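Local atomic coordinates of pyocin-S2 immunity protein (Pseudomonas aeruginosa, PDB entry 4QKO), a protein that binds the nuclease domain of the bacteriocin pyocin S2 and thereby probably protects the producing cell from its own toxin. Residues E15-I20 / G67-V72. Residues are numbered along the deposited sequence; the frame is centred on the assembly and turned at random.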
ATOM      1  N   GLU A  15     -11.036  -8.335  15.797  0.50 24.63           N
ATOM      2  CA  GLU A  15     -11.481  -6.945  15.692  0.50 26.68           C
ATOM      3  C   GLU A  15     -10.320  -5.960  15.335  0.50 24.47           C
ATOM      4  O   GLU A  15     -10.508  -5.041  14.535  0.50 26.31           O
ATOM      5  CB  GLU A  15     -12.210  -6.549  16.963  0.50 28.93           C
ATOM      6  CG  GLU A  15     -13.241  -7.582  17.460  0.50 31.72           C
ATOM      7  CD  GLU A  15     -13.966  -8.395  16.369  0.50 32.97           C
ATOM      8  OE1 GLU A  15     -14.141  -7.888  15.224  0.50 37.26           O
ATOM      9  OE2 GLU A  15     -14.402  -9.532  16.671  0.50 29.92           O
ATOM     10  N   PHE A  16      -9.119  -6.170  15.870  1.00 22.61           N
ATOM     11  CA  PHE A  16      -7.929  -5.423  15.440  1.00 21.61           C
ATOM     12  C   PHE A  16      -7.634  -5.666  13.936  1.00 20.26           C
ATOM     13  O   PHE A  16      -7.463  -4.701  13.158  1.00 20.61           O
ATOM     14  CB  PHE A  16      -6.766  -5.891  16.230  1.00 22.39           C
ATOM     15  CG  PHE A  16      -5.431  -5.280  15.891  1.00 23.18           C
ATOM     16  CD1 PHE A  16      -5.219  -3.911  15.924  1.00 25.68           C
ATOM     17  CD2 PHE A  16      -4.329  -6.118  15.632  1.00 25.75           C
ATOM     18  CE1 PHE A  16      -3.932  -3.366  15.683  1.00 26.67           C
ATOM     19  CE2 PHE A  16      -3.030  -5.586  15.429  1.00 24.33           C
ATOM     20  CZ  PHE A  16      -2.829  -4.213  15.457  1.00 25.87           C
ATOM     21  N   VAL A  17      -7.645  -6.938  13.496  1.00 18.93           N
ATOM     22  CA  VAL A  17      -7.366  -7.202  12.071  1.00 18.39           C
ATOM     23  C   VAL A  17      -8.459  -6.595  11.147  1.00 19.42           C
ATOM     24  O   VAL A  17      -8.160  -6.021  10.102  1.00 18.89           O
ATOM     25  CB  VAL A  17      -7.239  -8.727  11.857  1.00 18.60           C
ATOM     26  CG1 VAL A  17      -7.123  -8.978  10.398  1.00 19.18           C
ATOM     27  CG2 VAL A  17      -6.029  -9.301  12.607  1.00 17.84           C
ATOM     28  N   LYS A  18      -9.725  -6.679  11.552  1.00 20.53           N
ATOM     29  CA  LYS A  18     -10.813  -6.094  10.768  1.00 25.16           C
ATOM     30  C   LYS A  18     -10.605  -4.601  10.684  1.00 22.88           C
ATOM     31  O   LYS A  18     -10.820  -4.025   9.607  1.00 23.58           O
ATOM     32  CB  LYS A  18     -12.203  -6.242  11.385  1.00 31.21           C
ATOM     33  CG  LYS A  18     -13.038  -7.496  11.213  1.00 41.11           C
ATOM     34  CD  LYS A  18     -14.435  -7.204  11.794  1.00 50.05           C
ATOM     35  CE  LYS A  18     -15.068  -8.388  12.545  1.00 57.39           C
ATOM     36  NZ  LYS A  18     -15.775  -9.316  11.622  1.00 60.22           N
ATOM     37  N   ASP A  19     -10.187  -3.967  11.786  1.00 22.54           N
ATOM     38  CA  ASP A  19      -9.881  -2.527  11.762  1.00 23.86           C
ATOM     39  C   ASP A  19      -8.792  -2.141  10.797  1.00 24.18           C
ATOM     40  O   ASP A  19      -8.920  -1.144  10.062  1.00 21.17           O
ATOM     41  CB  ASP A  19      -9.552  -1.971  13.147  1.00 26.34           C
ATOM     42  CG  ASP A  19     -10.805  -1.936  14.087  1.00 28.04           C
ATOM     43  OD1 ASP A  19     -11.947  -1.858  13.574  1.00 29.23           O
ATOM     44  OD2 ASP A  19     -10.643  -2.006  15.343  1.00 31.77           O
ATOM     45  N   ILE A  20      -7.707  -2.905  10.808  1.00 21.66           N
ATOM     46  CA  ILE A  20      -6.634  -2.655   9.828  1.00 20.75           C
ATOM     47  C   ILE A  20      -7.134  -2.882   8.398  1.00 19.53           C
ATOM     48  O   ILE A  20      -6.947  -2.022   7.524  1.00 18.83           O
ATOM     49  CB  ILE A  20      -5.415  -3.586  10.064  1.00 19.15           C
ATOM     50  CG1 ILE A  20      -4.799  -3.253  11.399  1.00 19.96           C
ATOM     51  CG2 ILE A  20      -4.436  -3.428   8.922  1.00 20.20           C
ATOM     52  CD1 ILE A  20      -3.624  -4.121  11.838  1.00 20.04           C
ATOM     53  N   GLY A  67     -10.138 -14.987   7.529  1.00 20.68           N
ATOM     54  CA  GLY A  67      -9.149 -15.792   6.842  1.00 22.12           C
ATOM     55  C   GLY A  67      -7.788 -15.537   7.394  1.00 19.31           C
ATOM     56  O   GLY A  67      -7.012 -16.440   7.586  1.00 19.26           O
ATOM     57  N   VAL A  68      -7.516 -14.269   7.702  1.00 18.85           N
ATOM     58  CA  VAL A  68      -6.218 -13.879   8.230  1.00 18.34           C
ATOM     59  C   VAL A  68      -6.022 -14.495   9.600  1.00 18.00           C
ATOM     60  O   VAL A  68      -4.957 -15.088   9.920  1.00 17.69           O
ATOM     61  CB  VAL A  68      -6.060 -12.351   8.341  1.00 17.87           C
ATOM     62  CG1 VAL A  68      -4.822 -12.013   9.174  1.00 17.37           C
ATOM     63  CG2 VAL A  68      -6.039 -11.730   6.975  1.00 18.97           C
ATOM     64  N   VAL A  69      -7.030 -14.366  10.430  1.00 17.38           N
ATOM     65  CA  VAL A  69      -6.920 -14.859  11.814  1.00 18.65           C
ATOM     66  C   VAL A  69      -6.717 -16.347  11.863  1.00 18.91           C
ATOM     67  O   VAL A  69      -5.933 -16.830  12.650  1.00 18.65           O
ATOM     68  CB  VAL A  69      -8.150 -14.502  12.640  1.00 19.34           C
ATOM     69  CG1 VAL A  69      -8.044 -15.110  14.016  1.00 21.13           C
ATOM     70  CG2 VAL A  69      -8.182 -12.965  12.812  1.00 20.56           C
ATOM     71  N   LYS A  70      -7.529 -17.078  11.113  1.00 21.66           N
ATOM     72  CA  LYS A  70      -7.429 -18.511  11.035  1.00 21.98           C
ATOM     73  C   LYS A  70      -6.043 -18.923  10.564  1.00 20.18           C
ATOM     74  O   LYS A  70      -5.490 -19.877  11.137  1.00 20.99           O
ATOM     75  CB  LYS A  70      -8.468 -19.073  10.108  1.00 24.96           C
ATOM     76  CG  LYS A  70      -8.501 -20.596  10.086  1.00 29.04           C
ATOM     77  CD  LYS A  70      -9.293 -21.057   8.862  1.00 31.85           C
ATOM     78  CE  LYS A  70      -9.332 -22.560   8.772  1.00 37.76           C
ATOM     79  NZ  LYS A  70     -10.548 -22.969   8.046  1.00 39.76           N
ATOM     80  N   GLU A  71      -5.486 -18.234   9.543  1.00 18.88           N
ATOM     81  CA  GLU A  71      -4.180 -18.606   9.053  1.00 18.19           C
ATOM     82  C   GLU A  71      -3.128 -18.435  10.169  1.00 18.74           C
ATOM     83  O   GLU A  71      -2.249 -19.260  10.404  1.00 19.68           O
ATOM     84  CB  GLU A  71      -3.758 -17.840   7.814  1.00 20.14           C
ATOM     85  CG  GLU A  71      -2.388 -18.311   7.332  1.00 21.21           C
ATOM     86  CD  GLU A  71      -2.014 -17.944   5.916  1.00 24.21           C
ATOM     87  OE1 GLU A  71      -2.777 -17.301   5.144  1.00 20.64           O
ATOM     88  OE2 GLU A  71      -0.909 -18.412   5.542  1.00 23.79           O
ATOM     89  N   VAL A  72      -3.215 -17.309  10.857  1.00 20.78           N
ATOM     90  CA  VAL A  72      -2.320 -17.006  11.922  1.00 19.01           C
ATOM     91  C   VAL A  72      -2.495 -18.032  13.044  1.00 19.13           C
ATOM     92  O   VAL A  72      -1.490 -18.605  13.525  1.00 19.77           O
ATOM     93  CB  VAL A  72      -2.547 -15.610  12.506  1.00 19.77           C
ATOM     94  CG1 VAL A  72      -1.798 -15.426  13.786  1.00 19.86           C
ATOM     95  CG2 VAL A  72      -2.141 -14.552  11.513  1.00 19.12           C
TER
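Val17 reaches out of helix 10-21 with both methyls and sets one against each of two neighbouring valines, Val68 and Val69, on helix 65-78. The contact is wholly apolar. On one branch, Val17 CG1 lies 4.0 Å from Val68 CG1 and 4.1 Å from Val68 CB, so that it meets a methyl and the branch carbon behind it while the two side chains cross at a slant. The other branch carries the second touch, Val17 CG2 to Val69 CG2, at a looser 4.3 Å. The branching at CB makes the split possible, and chi1 of 173°, with CG1 anti to the backbone N and CG2 beside it, turns CG1 to Val68 and CG2 to Val69. Val68 points its CB at helix 10-21, whereas the CB of Val69 leaves its helix at an angle to helix 10-21, and its methyl CG2 makes the touch.

The backbones stay well apart, the closest pair of CA atoms being those of Val17 and Val69 at 7.7 Å. Each helix keeps its own backbone bonding, for instance Ile20 N to Phe16 O and Val72 N to Val68 O.

Other residues close the core around the three valines. Phe41 of helix 31-45 packs on both Val17 and Val68, joining a third helix to the pair, and Val69 also rests on Glu10, Phe13 and Leu14, farther back along helix 10-21. Here, near the centre of the chain, the first and last helices of the small all-helical colicin/pyocin immunity fold come together. With just 103 Å² buried between the segments and no polar bond linking them, the two helices are probably held at this point by van der Waals contact and the burial of branched side chains, with Phe41 as a shared neighbour of Val17 and Val68.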